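Local coordinates for GDP-perosamine synthase (Caulobacter crescentus, PDB 3BN1), which transfers an amino group from L-glutamate to GDP-4-keto-6-deoxy-D-mannose, using pyridoxal 5'-phosphate, to make GDP-perosamine for bacterial O-antigen, at residues 63-75 and 198-212. Sequence-based numbering, arbitrary orientation.
Sequences TTALHLALVAMGI and ITTNDDDLAAKMRLL
Leu68 lays its two methyls over both elements of 198-212: CD2 meets CD1 of Ile198, 3.5 Å away, with the two side chains crossing at about a right angle, while CD1 presses on CB of Leu212. This is helix-on-sheet and helix-on-helix packing in the large domain of an aspartate aminotransferase-type fold, where helix 62-72 lies against strand 196-200 of the mixed sheet and the axis of 203-212 passes 9.1 Å from that of 63-72 at 123°. Ile198 turns its CG1 branch beside its own backbone N (chi1 -51°), which carries CD1 among Ala65, Leu68 and Ala69. Ala72 suits this face because its small methyl leaves room for Met209, whose CG is 3.4 Å from Ala72 CB, a tight fit. Beyond CG the unbranched Met209 runs extended, and this straight chain carries CE to 4.0 Å from CB of Ala69. No hydrogen bond joins the segments. At the N-terminal end of helix 62-72, Thr63 OG1 is hydrogen-bonded to the cofactor phosphate on the modified lysine at position 188. Asp202 caps helix 203-213, its OD2 accepting from Leu205 N at 2.6 Å. Leu205 suits its place by reaching back to helix 63-72, its apolar CD1 packing 3.7 Å from CG of Met73.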
# COMPACT_ATOMS: atom_id res chain seq x y z
N THR A 63 -8.11 -1.39 -1.21
CA THR A 63 -7.86 -2.66 -1.91
C THR A 63 -6.99 -3.55 -1.05
O THR A 63 -7.14 -4.78 -0.99
CB THR A 63 -7.11 -2.31 -3.22
OG1 THR A 63 -8.05 -1.61 -4.02
CG2 THR A 63 -6.72 -3.59 -3.97
N THR A 64 -6.03 -2.92 -0.39
CA THR A 64 -5.16 -3.73 0.45
C THR A 64 -5.91 -4.18 1.72
O THR A 64 -5.63 -5.24 2.27
CB THR A 64 -3.89 -2.93 0.79
OG1 THR A 64 -4.26 -1.70 1.41
CG2 THR A 64 -3.09 -2.61 -0.51
N ALA A 65 -6.88 -3.36 2.13
CA ALA A 65 -7.79 -3.60 3.22
C ALA A 65 -8.47 -4.92 2.88
O ALA A 65 -8.49 -5.87 3.69
CB ALA A 65 -8.84 -2.47 3.27
N LEU A 66 -9.08 -4.98 1.70
CA LEU A 66 -9.73 -6.22 1.35
C LEU A 66 -8.78 -7.41 1.40
O LEU A 66 -9.08 -8.45 1.98
CB LEU A 66 -10.28 -6.07 -0.06
CG LEU A 66 -11.61 -5.31 -0.07
CD1 LEU A 66 -12.02 -4.91 -1.56
CD2 LEU A 66 -12.71 -6.13 0.60
N HIS A 67 -7.64 -7.29 0.72
CA HIS A 67 -6.66 -8.36 0.71
C HIS A 67 -6.32 -8.76 2.14
O HIS A 67 -6.36 -9.94 2.50
CB HIS A 67 -5.34 -7.97 -0.10
CG HIS A 67 -4.32 -9.09 -0.19
ND1 HIS A 67 -2.97 -8.86 -0.38
CD2 HIS A 67 -4.47 -10.44 -0.17
CE1 HIS A 67 -2.33 -10.03 -0.44
NE2 HIS A 67 -3.22 -11.00 -0.31
N LEU A 68 -5.96 -7.76 2.95
CA LEU A 68 -5.60 -8.05 4.30
C LEU A 68 -6.71 -8.82 5.05
O LEU A 68 -6.46 -9.82 5.72
CB LEU A 68 -5.30 -6.73 5.04
CG LEU A 68 -4.91 -6.87 6.52
CD1 LEU A 68 -3.61 -7.72 6.63
CD2 LEU A 68 -4.67 -5.47 7.03
N ALA A 69 -7.95 -8.33 4.99
CA ALA A 69 -9.01 -9.01 5.75
C ALA A 69 -9.21 -10.48 5.29
O ALA A 69 -9.45 -11.41 6.08
CB ALA A 69 -10.31 -8.20 5.58
N LEU A 70 -9.14 -10.71 3.97
CA LEU A 70 -9.36 -12.08 3.48
C LEU A 70 -8.24 -12.99 4.00
O LEU A 70 -8.45 -14.12 4.43
CB LEU A 70 -9.25 -12.10 1.97
CG LEU A 70 -10.46 -11.42 1.34
CD1 LEU A 70 -10.27 -11.15 -0.16
CD2 LEU A 70 -11.82 -12.13 1.64
N VAL A 71 -7.02 -12.48 3.90
CA VAL A 71 -5.90 -13.31 4.34
C VAL A 71 -6.09 -13.62 5.84
O VAL A 71 -6.01 -14.79 6.25
CB VAL A 71 -4.56 -12.66 4.05
CG1 VAL A 71 -3.43 -13.50 4.70
CG2 VAL A 71 -4.30 -12.58 2.48
N ALA A 72 -6.42 -12.60 6.63
CA ALA A 72 -6.69 -12.76 8.08
C ALA A 72 -7.78 -13.78 8.36
O ALA A 72 -7.64 -14.61 9.25
CB ALA A 72 -7.10 -11.45 8.71
N MET A 73 -8.84 -13.79 7.57
CA MET A 73 -9.89 -14.79 7.74
C MET A 73 -9.43 -16.14 7.19
O MET A 73 -10.18 -17.12 7.19
CB MET A 73 -11.13 -14.40 6.99
CG MET A 73 -11.61 -13.04 7.39
SD MET A 73 -13.29 -12.87 6.80
CE MET A 73 -12.98 -12.49 5.18
N GLY A 74 -8.21 -16.22 6.71
CA GLY A 74 -7.73 -17.50 6.23
C GLY A 74 -8.15 -17.90 4.81
O GLY A 74 -8.00 -19.07 4.50
N ILE A 75 -8.57 -16.98 3.93
CA ILE A 75 -8.91 -17.35 2.53
C ILE A 75 -7.64 -17.62 1.72
O ILE A 75 -6.67 -16.90 1.83
CB ILE A 75 -9.72 -16.26 1.81
CG1 ILE A 75 -10.87 -15.78 2.70
CG2 ILE A 75 -9.98 -16.53 0.24
CD1 ILE A 75 -11.98 -16.79 2.91
N ILE A 198 -10.28 -1.55 8.03
CA ILE A 198 -11.05 -2.79 8.25
C ILE A 198 -11.76 -2.65 9.60
O ILE A 198 -11.12 -2.24 10.59
CB ILE A 198 -10.17 -4.08 8.35
CG1 ILE A 198 -9.22 -4.15 7.15
CG2 ILE A 198 -11.03 -5.37 8.52
CD1 ILE A 198 -8.15 -5.20 7.34
N THR A 199 -13.02 -3.09 9.68
CA THR A 199 -13.76 -3.08 10.93
C THR A 199 -14.19 -4.50 11.28
O THR A 199 -14.38 -5.35 10.41
CB THR A 199 -14.98 -2.14 10.90
OG1 THR A 199 -15.83 -2.52 9.84
CG2 THR A 199 -14.58 -0.68 10.74
N THR A 200 -14.14 -4.78 12.58
CA THR A 200 -14.50 -6.07 13.08
C THR A 200 -14.75 -6.09 14.57
O THR A 200 -14.29 -5.24 15.31
CB THR A 200 -13.47 -7.16 12.73
OG1 THR A 200 -14.05 -8.44 13.00
CG2 THR A 200 -12.17 -7.03 13.59
N ASN A 201 -15.56 -7.06 15.00
CA ASN A 201 -15.77 -7.17 16.44
C ASN A 201 -14.91 -8.27 17.04
O ASN A 201 -14.67 -8.23 18.23
CB ASN A 201 -17.25 -7.36 16.80
CG ASN A 201 -18.05 -6.03 16.75
OD1 ASN A 201 -17.67 -5.03 17.37
ND2 ASN A 201 -19.10 -6.00 15.94
N ASP A 202 -14.42 -9.21 16.23
CA ASP A 202 -13.64 -10.35 16.69
C ASP A 202 -12.22 -10.01 17.04
O ASP A 202 -11.46 -9.55 16.20
CB ASP A 202 -13.62 -11.45 15.66
CG ASP A 202 -12.85 -12.66 16.14
OD1 ASP A 202 -13.41 -13.39 16.97
OD2 ASP A 202 -11.68 -12.84 15.72
N ASP A 203 -11.85 -10.24 18.29
CA ASP A 203 -10.52 -9.82 18.76
C ASP A 203 -9.42 -10.56 18.06
O ASP A 203 -8.32 -10.08 17.88
CB ASP A 203 -10.33 -10.15 20.24
CG ASP A 203 -11.20 -9.34 21.18
OD1 ASP A 203 -11.95 -8.43 20.80
OD2 ASP A 203 -11.13 -9.63 22.39
N ASP A 204 -9.63 -11.82 17.76
CA ASP A 204 -8.50 -12.51 17.23
C ASP A 204 -8.29 -12.15 15.77
O ASP A 204 -7.15 -12.15 15.29
CB ASP A 204 -8.71 -14.01 17.45
CG ASP A 204 -8.50 -14.44 18.92
OD1 ASP A 204 -8.48 -13.61 19.86
OD2 ASP A 204 -8.35 -15.66 19.18
N LEU A 205 -9.38 -11.91 15.07
CA LEU A 205 -9.24 -11.56 13.68
C LEU A 205 -8.56 -10.21 13.65
O LEU A 205 -7.72 -9.98 12.80
CB LEU A 205 -10.60 -11.49 13.00
CG LEU A 205 -10.58 -11.50 11.48
CD1 LEU A 205 -10.22 -12.86 10.82
CD2 LEU A 205 -11.99 -11.08 11.08
N ALA A 206 -8.93 -9.31 14.55
CA ALA A 206 -8.31 -8.01 14.50
C ALA A 206 -6.81 -8.15 14.74
O ALA A 206 -6.01 -7.46 14.11
CB ALA A 206 -8.94 -7.05 15.51
N ALA A 207 -6.41 -8.99 15.71
CA ALA A 207 -4.98 -9.11 16.05
C ALA A 207 -4.20 -9.64 14.84
O ALA A 207 -3.12 -9.15 14.48
CB ALA A 207 -4.81 -10.08 17.20
N LYS A 208 -4.78 -10.65 14.21
CA LYS A 208 -4.11 -11.28 13.07
C LYS A 208 -3.96 -10.23 11.95
O LYS A 208 -2.97 -10.22 11.23
CB LYS A 208 -5.02 -12.39 12.55
CG LYS A 208 -4.44 -13.78 12.51
CD LYS A 208 -5.52 -14.84 12.87
CE LYS A 208 -6.97 -14.33 12.73
NZ LYS A 208 -8.09 -15.27 13.12
N MET A 209 -4.97 -9.38 11.80
CA MET A 209 -5.00 -8.31 10.82
C MET A 209 -3.90 -7.33 11.19
O MET A 209 -3.15 -6.90 10.29
CB MET A 209 -6.37 -7.63 10.81
CG MET A 209 -7.48 -8.40 10.05
SD MET A 209 -9.12 -7.70 10.47
CE MET A 209 -10.27 -8.76 9.51
N ARG A 210 -3.75 -6.97 12.47
CA ARG A 210 -2.67 -6.05 12.79
C ARG A 210 -1.30 -6.73 12.58
O ARG A 210 -0.34 -6.09 12.12
CB ARG A 210 -2.79 -5.44 14.20
CG ARG A 210 -4.23 -5.16 14.63
CD ARG A 210 -4.29 -3.96 15.60
NE ARG A 210 -5.65 -3.44 15.86
CZ ARG A 210 -6.14 -2.31 15.33
NH1 ARG A 210 -7.37 -1.97 15.63
NH2 ARG A 210 -5.40 -1.50 14.56
N LEU A 211 -1.24 -8.03 12.86
CA LEU A 211 -0.01 -8.80 12.64
C LEU A 211 0.45 -8.72 11.16
O LEU A 211 1.62 -8.40 10.85
CB LEU A 211 -0.23 -10.27 13.02
CG LEU A 211 1.09 -11.06 12.89
CD1 LEU A 211 2.24 -10.57 13.77
CD2 LEU A 211 0.75 -12.50 13.23
N LEU A 212 -0.48 -9.04 10.26
CA LEU A 212 -0.17 -9.01 8.80
C LEU A 212 0.08 -7.63 8.25
O LEU A 212 0.94 -7.43 7.39
CB LEU A 212 -1.35 -9.59 8.02
CG LEU A 212 -1.57 -11.10 8.23
CD1 LEU A 212 -3.02 -11.48 7.85
CD2 LEU A 212 -0.54 -11.92 7.36